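Local coordinates for Arf-GAP with coiled-coil, ANK repeat and PH domain-containing protein 2 (Homo sapiens, PDB 6IF3) that acts as a GTPase-activating protein for the small GTPase ARF6 and uses its ankyrin-repeat region, the part held in this chain, to interact with RAB35, at residues R159-Q163 against M164-N168; A27-A31 against H32-V36; E110-D113 against P114-A118. All coordinates share one frame; numbering follows the deposited sequence.

Contact 1: R159-Q163 against M164-N168; sequences RDFSQ and MASNN
M164 packs against the end of helix 157-161 and lies along the backbone of D160 and F161, and this is the tight part of the contact. Its CG sits 3.4 Å from D160 O, while SD passes 3.8 Å from F161 CA and CE returns to D160 O. The thioether chain runs straight beyond CG (chi2 176°, chi3 175°), which is why three successive atoms can track the same carbonyl. The backbone fixes the start of this path: residues F161 to M164 form a type I beta turn, closed by M164 N donating to F161 O at 2.8 Å. That donor stands above the carbonyl plane, not on a lone pair. A water lies within hydrogen-bonding distance of both F161 O and M164 O, though it has more acceptors nearby than protons to give; it also sits over one face of the F161 ring, displaced toward the rim. The other side is looser. F161 swings CG anti to its own N (chi1 164°) and brings its ring edge to S166, CZ lying 4.0 Å from OG near the ring plane. S162 and Q163 are exposed, and S162 OG bonds back to R159 O at 2.8 Å. D160 OD1 points away from the turn and pairs with a basic side chain of the chain of another protein in the assembly, which also packs an apolar side chain on M164. Within the ankyrin chain, M164 touches D125 and L129 of helix 124-141 and T91 of helix 91-99. Cutting M164 back to an alanine would remove CG, SD and CE and is likely to leave a gap between the D160 carbonyl and L129 and T91. F161 rests on T91 and C95, so the turn bridges these two helices.

Contact 2: A27-A31 against H32-V36; sequences AEALA and HGADV
The backbone leaves helix 23-31 through two bonds that run back over its last turn, A34 N to A29 O (2.9 Å) and G33 N to L30 O (2.9 Å), with H32 N shared weakly between E28 O and A29 O. A34 turns its methyl toward the helix, where CB comes within 3.2 Å of A29 O and 3.9 Å of A29 CB. This pair of bonds, with G33 at phi 96° as the C-prime residue, defines a Schellman motif. With this positive phi a side chain at G33 would collide with the carbonyl oxygen of H32. The motif ends the second helix of a helix pair in the ankyrin-repeat fold and turns the chain toward helix 48-55. L30 reaches past the turn with CD2, which lies 3.6 Å from A34 O and 4.2 Å from V36 CB. A water joins L30 O to A34 O, so L30 O accepts from both G33 N and this water. H32 has CG anti to its carbonyl carbon (chi1 -66°), which lays the ring beside the helix end with E28 O 3.3 Å above one face, offset toward the rim. The E28 side chain touches the ring through its methylene, CG lying 3.7 Å from H32 NE2; the carboxylate, though turned only 13° from the ring plane, stays short of an ion pair. Outside the turn, A29 and A34 both pack on L14 of helix 10-19, and L30 meets F63 of helix 58-66.

Contact 3: E110-D113 against P114-A118; sequences EGKD and PLSIA
K112 meets the helix that follows through its CB, 3.8 Å from S116 OG and 4.2 Å from I117 CG1, while its extended chain carries the amine away from the contact. Its backbone N bonds to D108 OD1, which ties it back to D108 earlier in the same loop. D113 comes next and carries most of the contact with both its side chain and its carbonyl. Its CG stands between the backbone N and the carbonyl carbon (chi1 64°), a rotation that aims OD1 over the first helical turn. There OD1 accepts from S116 N at 2.8 Å, with 156° at the hydrogen, and is met nearly along its C-O axis; S116 CB lies alongside at 3.3 Å. The second carboxylate oxygen, OD2, has a long, weak ion pair with R134. D113 O takes two further donors: S116 OG at 2.9 Å, tilted 17° from the carbonyl plane, and I117 N at 3.2 Å, nearly in line with the C=O bond. I117 CG1 closes on the same oxygen at 3.4 Å. P114 packs on L82 and T86 of helix 81-88; lacking an N-H, it costs the helix no bond, because first-turn amides have no carbonyl partner within it. The carboxylate bond to S116 N makes D113 the N-cap of helix 114-120, as in the TPLH signature of ankyrin repeats, to which D113-P114-L115-S116 of ANK 3 probably corresponds.

Overall arrangement
Along the chain the order is contact 2, contact 3, contact 1, and each marks an end of a helix: contact 2 the close of helix 23-31, contact 3 the start of helix 114-120, contact 1 the close of helix 157-161. Contact 2 lies far from the others, its centre 32 Å from that of contact 1 and 33 Å from that of contact 3, on the opposite side of the chain's centre from both. Contacts 1 and 3 are closer, at 21 Å between centres, and do not touch; both pack on helix 124-141. All three belong to the ankyrin-repeat region of the protein, whose repeats are required for interaction with RAB35, and contact 1 lies where another protein's chain is met.

Contact 1: R159-Q163 against M164-N168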
loop_
_atom_site.group_PDB
_atom_site.type_symbol
_atom_site.label_atom_id
_atom_site.label_comp_id
_atom_site.label_asym_id
_atom_site.label_seq_id
_atom_site.Cartn_x
_atom_site.Cartn_y
_atom_site.Cartn_z
ATOM N N ARG A 159 -1.125 -10.234 -8.156
ATOM C CA ARG A 159 -0.169 -9.766 -9.142
ATOM C C ARG A 159 0.950 -8.993 -8.456
ATOM O O ARG A 159 2.135 -9.164 -8.785
ATOM C CB ARG A 159 -0.849 -8.872 -10.185
ATOM C CG ARG A 159 0.101 -8.534 -11.359
ATOM C CD ARG A 159 -0.583 -7.666 -12.367
ATOM N NE ARG A 159 0.193 -7.542 -13.594
ATOM C CZ ARG A 159 -0.239 -6.902 -14.674
ATOM N NH1 ARG A 159 -1.440 -6.322 -14.638
ATOM N NH2 ARG A 159 0.497 -6.861 -15.785
ATOM N N ASP A 160 0.580 -8.152 -7.499
ATOM C CA ASP A 160 1.587 -7.398 -6.729
ATOM C C ASP A 160 2.479 -8.308 -5.869
ATOM O O ASP A 160 3.671 -7.996 -5.681
ATOM C CB ASP A 160 0.905 -6.382 -5.830
ATOM C CG ASP A 160 0.092 -5.392 -6.623
ATOM O OD1 ASP A 160 0.552 -5.011 -7.708
ATOM O OD2 ASP A 160 -1.003 -5.010 -6.183
ATOM N N PHE A 161 1.912 -9.398 -5.365
ATOM C CA PHE A 161 2.649 -10.360 -4.568
ATOM C C PHE A 161 3.613 -11.176 -5.454
ATOM O O PHE A 161 4.694 -11.612 -4.989
ATOM C CB PHE A 161 1.675 -11.317 -3.817
ATOM C CG PHE A 161 2.355 -12.539 -3.299
ATOM C CD1 PHE A 161 3.306 -12.431 -2.298
ATOM C CD2 PHE A 161 2.123 -13.796 -3.887
ATOM C CE1 PHE A 161 4.027 -13.541 -1.866
ATOM C CE2 PHE A 161 2.836 -14.900 -3.458
ATOM C CZ PHE A 161 3.769 -14.772 -2.437
ATOM N N SER A 162 3.226 -11.411 -6.711
ATOM C CA SER A 162 3.877 -12.434 -7.533
ATOM C C SER A 162 5.394 -12.239 -7.711
ATOM O O SER A 162 6.098 -13.210 -7.945
ATOM C CB SER A 162 3.205 -12.547 -8.925
ATOM O OG SER A 162 3.415 -11.409 -9.763
ATOM N N GLN A 163 5.908 -11.021 -7.559
ATOM C CA GLN A 163 7.360 -10.844 -7.682
ATOM C C GLN A 163 8.023 -10.469 -6.360
ATOM O O GLN A 163 9.229 -10.188 -6.332
ATOM C CB GLN A 163 7.695 -9.795 -8.750
ATOM C CG GLN A 163 7.253 -10.163 -10.153
ATOM C CD GLN A 163 8.048 -11.298 -10.817
ATOM O OE1 GLN A 163 8.798 -12.030 -10.179
ATOM N NE2 GLN A 163 7.869 -11.437 -12.119
ATOM N N MET A 164 7.247 -10.490 -5.278
ATOM C CA MET A 164 7.779 -10.348 -3.911
ATOM C C MET A 164 8.334 -11.675 -3.374
ATOM O O MET A 164 7.889 -12.751 -3.777
ATOM C CB MET A 164 6.710 -9.883 -2.939
ATOM C CG MET A 164 5.957 -8.635 -3.304
ATOM S SD MET A 164 4.703 -8.421 -2.014
ATOM C CE MET A 164 4.009 -6.834 -2.503
ATOM N N ALA A 165 9.263 -11.598 -2.426
ATOM C CA ALA A 165 9.710 -12.796 -1.717
ATOM C C ALA A 165 8.557 -13.372 -0.894
ATOM O O ALA A 165 7.810 -12.629 -0.253
ATOM C CB ALA A 165 10.893 -12.485 -0.832
ATOM N N SER A 166 8.416 -14.696 -0.907
ATOM C CA SER A 166 7.294 -15.344 -0.231
ATOM C C SER A 166 7.441 -15.265 1.298
ATOM O O SER A 166 6.465 -15.427 2.035
ATOM C CB SER A 166 7.177 -16.804 -0.692
ATOM O OG SER A 166 5.943 -17.383 -0.297
ATOM N N ASN A 167 8.666 -14.998 1.756
ATOM C CA ASN A 167 8.997 -14.948 3.174
ATOM C C ASN A 167 10.347 -14.266 3.399
ATOM O O ASN A 167 11.051 -13.928 2.445
ATOM C CB ASN A 167 9.036 -16.356 3.767
ATOM C CG ASN A 167 10.164 -17.198 3.187
ATOM O OD1 ASN A 167 10.042 -17.752 2.094
ATOM N ND2 ASN A 167 11.279 -17.272 3.904
ATOM N N ASN A 168 10.715 -14.074 4.662
ATOM C CA ASN A 168 12.046 -13.575 4.976
ATOM C C ASN A 168 12.721 -14.538 5.957
ATOM O O ASN A 168 12.384 -14.564 7.149
ATOM C CB ASN A 168 11.974 -12.148 5.538
ATOM C CG ASN A 168 13.306 -11.659 6.110
ATOM O OD1 ASN A 168 14.380 -12.171 5.781
ATOM N ND2 ASN A 168 13.233 -10.640 6.959
HETATM O O HOH W 1 5.851 -14.341 -4.995
#

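Contact 2: A27-A31 against H32-V36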
loop_
_atom_site.group_PDB
_atom_site.type_symbol
_atom_site.label_atom_id
_atom_site.label_comp_id
_atom_site.label_asym_id
_atom_site.label_seq_id
_atom_site.Cartn_x
_atom_site.Cartn_y
_atom_site.Cartn_z
ATOM N N ALA A 27 -5.487 -34.833 6.460
ATOM C CA ALA A 27 -6.682 -35.425 5.872
ATOM C C ALA A 27 -7.152 -36.595 6.718
ATOM O O ALA A 27 -8.357 -36.784 6.918
ATOM C CB ALA A 27 -6.399 -35.863 4.436
ATOM N N GLU A 28 -6.205 -37.386 7.210
ATOM C CA GLU A 28 -6.563 -38.548 8.021
ATOM C C GLU A 28 -7.240 -38.099 9.316
ATOM O O GLU A 28 -8.237 -38.701 9.758
ATOM C CB GLU A 28 -5.314 -39.379 8.318
ATOM C CG GLU A 28 -5.551 -40.554 9.230
ATOM C CD GLU A 28 -4.259 -41.267 9.536
ATOM O OE1 GLU A 28 -3.592 -40.891 10.525
ATOM O OE2 GLU A 28 -3.906 -42.197 8.785
ATOM N N ALA A 29 -6.704 -37.047 9.925
ATOM C CA ALA A 29 -7.286 -36.490 11.146
ATOM C C ALA A 29 -8.702 -36.001 10.874
ATOM O O ALA A 29 -9.623 -36.282 11.670
ATOM C CB ALA A 29 -6.417 -35.362 11.682
ATOM N N LEU A 30 -8.891 -35.319 9.741
ATOM C CA LEU A 30 -10.231 -34.857 9.355
ATOM C C LEU A 30 -11.192 -36.036 9.160
ATOM O O LEU A 30 -12.350 -35.988 9.616
ATOM C CB LEU A 30 -10.167 -34.005 8.074
ATOM C CG LEU A 30 -9.533 -32.623 8.296
ATOM C CD1 LEU A 30 -9.322 -32.006 6.929
ATOM C CD2 LEU A 30 -10.392 -31.681 9.159
ATOM N N ALA A 31 -10.712 -37.100 8.515
ATOM C CA ALA A 31 -11.542 -38.288 8.272
ATOM C C ALA A 31 -11.982 -38.932 9.575
ATOM O O ALA A 31 -13.021 -39.599 9.624
ATOM C CB ALA A 31 -10.792 -39.310 7.402
ATOM N N HIS A 32 -11.201 -38.731 10.631
ATOM C CA HIS A 32 -11.511 -39.307 11.939
ATOM C C HIS A 32 -12.328 -38.342 12.796
ATOM O O HIS A 32 -12.557 -38.602 13.984
ATOM C CB HIS A 32 -10.222 -39.685 12.689
ATOM C CG HIS A 32 -9.440 -40.801 12.059
ATOM N ND1 HIS A 32 -9.963 -41.632 11.091
ATOM C CD2 HIS A 32 -8.167 -41.219 12.262
ATOM C CE1 HIS A 32 -9.054 -42.521 10.734
ATOM N NE2 HIS A 32 -7.951 -42.288 11.425
ATOM N N GLY A 33 -12.729 -37.217 12.210
ATOM C CA GLY A 33 -13.549 -36.231 12.891
ATOM C C GLY A 33 -12.845 -35.048 13.546
ATOM O O GLY A 33 -13.448 -34.395 14.404
ATOM N N ALA A 34 -11.591 -34.768 13.178
ATOM C CA ALA A 34 -10.938 -33.575 13.693
ATOM C C ALA A 34 -11.734 -32.320 13.331
ATOM O O ALA A 34 -12.226 -32.161 12.202
ATOM C CB ALA A 34 -9.506 -33.437 13.146
ATOM N N ASP A 35 -11.855 -31.435 14.297
ATOM C CA ASP A 35 -12.382 -30.105 14.058
ATOM C C ASP A 35 -11.287 -29.268 13.430
ATOM O O ASP A 35 -10.233 -29.038 14.044
ATOM C CB ASP A 35 -12.863 -29.489 15.351
ATOM C CG ASP A 35 -13.616 -28.190 15.155
ATOM O OD1 ASP A 35 -13.625 -27.634 14.029
ATOM O OD2 ASP A 35 -14.226 -27.751 16.161
ATOM N N VAL A 36 -11.557 -28.785 12.230
ATOM C CA VAL A 36 -10.569 -27.977 11.541
ATOM C C VAL A 36 -10.245 -26.693 12.346
ATOM O O VAL A 36 -9.179 -26.086 12.147
ATOM C CB VAL A 36 -11.075 -27.645 10.121
ATOM C CG1 VAL A 36 -12.322 -26.718 10.171
ATOM C CG2 VAL A 36 -9.967 -27.104 9.236
HETATM O O HOH W 2 -13.656 -33.809 10.430
#

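Contact 3: E110-D113 against P114-A118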
loop_
_atom_site.group_PDB
_atom_site.type_symbol
_atom_site.label_atom_id
_atom_site.label_comp_id
_atom_site.label_asym_id
_atom_site.label_seq_id
_atom_site.Cartn_x
_atom_site.Cartn_y
_atom_site.Cartn_z
ATOM N N GLU A 110 -3.089 -6.919 23.108
ATOM C CA GLU A 110 -2.219 -5.780 23.364
ATOM C C GLU A 110 -2.589 -4.560 22.524
ATOM O O GLU A 110 -1.955 -3.510 22.640
ATOM C CB GLU A 110 -0.770 -6.157 23.095
ATOM C CG GLU A 110 -0.219 -7.080 24.113
ATOM C CD GLU A 110 1.274 -7.182 24.011
ATOM O OE1 GLU A 110 1.804 -6.929 22.907
ATOM O OE2 GLU A 110 1.921 -7.471 25.046
ATOM N N GLY A 111 -3.602 -4.706 21.676
ATOM C CA GLY A 111 -4.091 -3.595 20.879
ATOM C C GLY A 111 -3.442 -3.420 19.512
ATOM O O GLY A 111 -3.640 -2.386 18.859
ATOM N N LYS A 112 -2.653 -4.393 19.075
ATOM C CA LYS A 112 -1.937 -4.254 17.796
ATOM C C LYS A 112 -2.672 -4.907 16.624
ATOM O O LYS A 112 -3.174 -6.028 16.737
ATOM C CB LYS A 112 -0.532 -4.857 17.903
ATOM C CG LYS A 112 0.322 -4.262 19.006
ATOM C CD LYS A 112 1.726 -4.853 19.025
ATOM C CE LYS A 112 2.592 -4.171 20.079
ATOM N NZ LYS A 112 4.024 -4.601 20.070
ATOM N N ASP A 113 -2.734 -4.206 15.486
ATOM C CA ASP A 113 -3.229 -4.825 14.262
ATOM C C ASP A 113 -2.070 -5.170 13.325
ATOM O O ASP A 113 -0.933 -4.738 13.549
ATOM C CB ASP A 113 -4.313 -3.937 13.554
ATOM C CG ASP A 113 -3.819 -2.612 13.052
ATOM O OD1 ASP A 113 -2.607 -2.349 12.931
ATOM O OD2 ASP A 113 -4.725 -1.798 12.749
ATOM N N PRO A 114 -2.359 -5.957 12.275
ATOM C CA PRO A 114 -1.279 -6.378 11.390
ATOM C C PRO A 114 -0.555 -5.224 10.749
ATOM O O PRO A 114 0.668 -5.284 10.638
ATOM C CB PRO A 114 -2.004 -7.212 10.349
ATOM C CG PRO A 114 -3.056 -7.907 11.152
ATOM C CD PRO A 114 -3.555 -6.803 12.093
ATOM N N LEU A 115 -1.280 -4.180 10.376
ATOM C CA LEU A 115 -0.604 -3.037 9.744
ATOM C C LEU A 115 0.390 -2.375 10.717
ATOM O O LEU A 115 1.512 -2.059 10.307
ATOM C CB LEU A 115 -1.605 -1.971 9.256
ATOM C CG LEU A 115 -0.963 -0.744 8.578
ATOM C CD1 LEU A 115 -0.194 -1.135 7.305
ATOM C CD2 LEU A 115 -2.044 0.326 8.299
ATOM N N SER A 116 0.013 -2.193 11.977
ATOM C CA SER A 116 0.926 -1.524 12.922
ATOM C C SER A 116 2.194 -2.368 13.069
ATOM O O SER A 116 3.291 -1.842 13.168
ATOM C CB SER A 116 0.253 -1.274 14.272
ATOM O OG SER A 116 0.067 -2.470 15.014
ATOM N N ILE A 117 2.032 -3.678 13.088
ATOM C CA ILE A 117 3.161 -4.604 13.226
ATOM C C ILE A 117 4.085 -4.495 12.006
ATOM O O ILE A 117 5.303 -4.316 12.158
ATOM C CB ILE A 117 2.632 -6.030 13.422
ATOM C CG1 ILE A 117 1.910 -6.085 14.762
ATOM C CG2 ILE A 117 3.766 -7.064 13.352
ATOM C CD1 ILE A 117 1.150 -7.366 14.974
ATOM N N ALA A 118 3.503 -4.586 10.819
ATOM C CA ALA A 118 4.274 -4.449 9.568
ATOM C C ALA A 118 4.984 -3.111 9.415
ATOM O O ALA A 118 6.109 -3.072 8.919
ATOM C CB ALA A 118 3.331 -4.718 8.374
#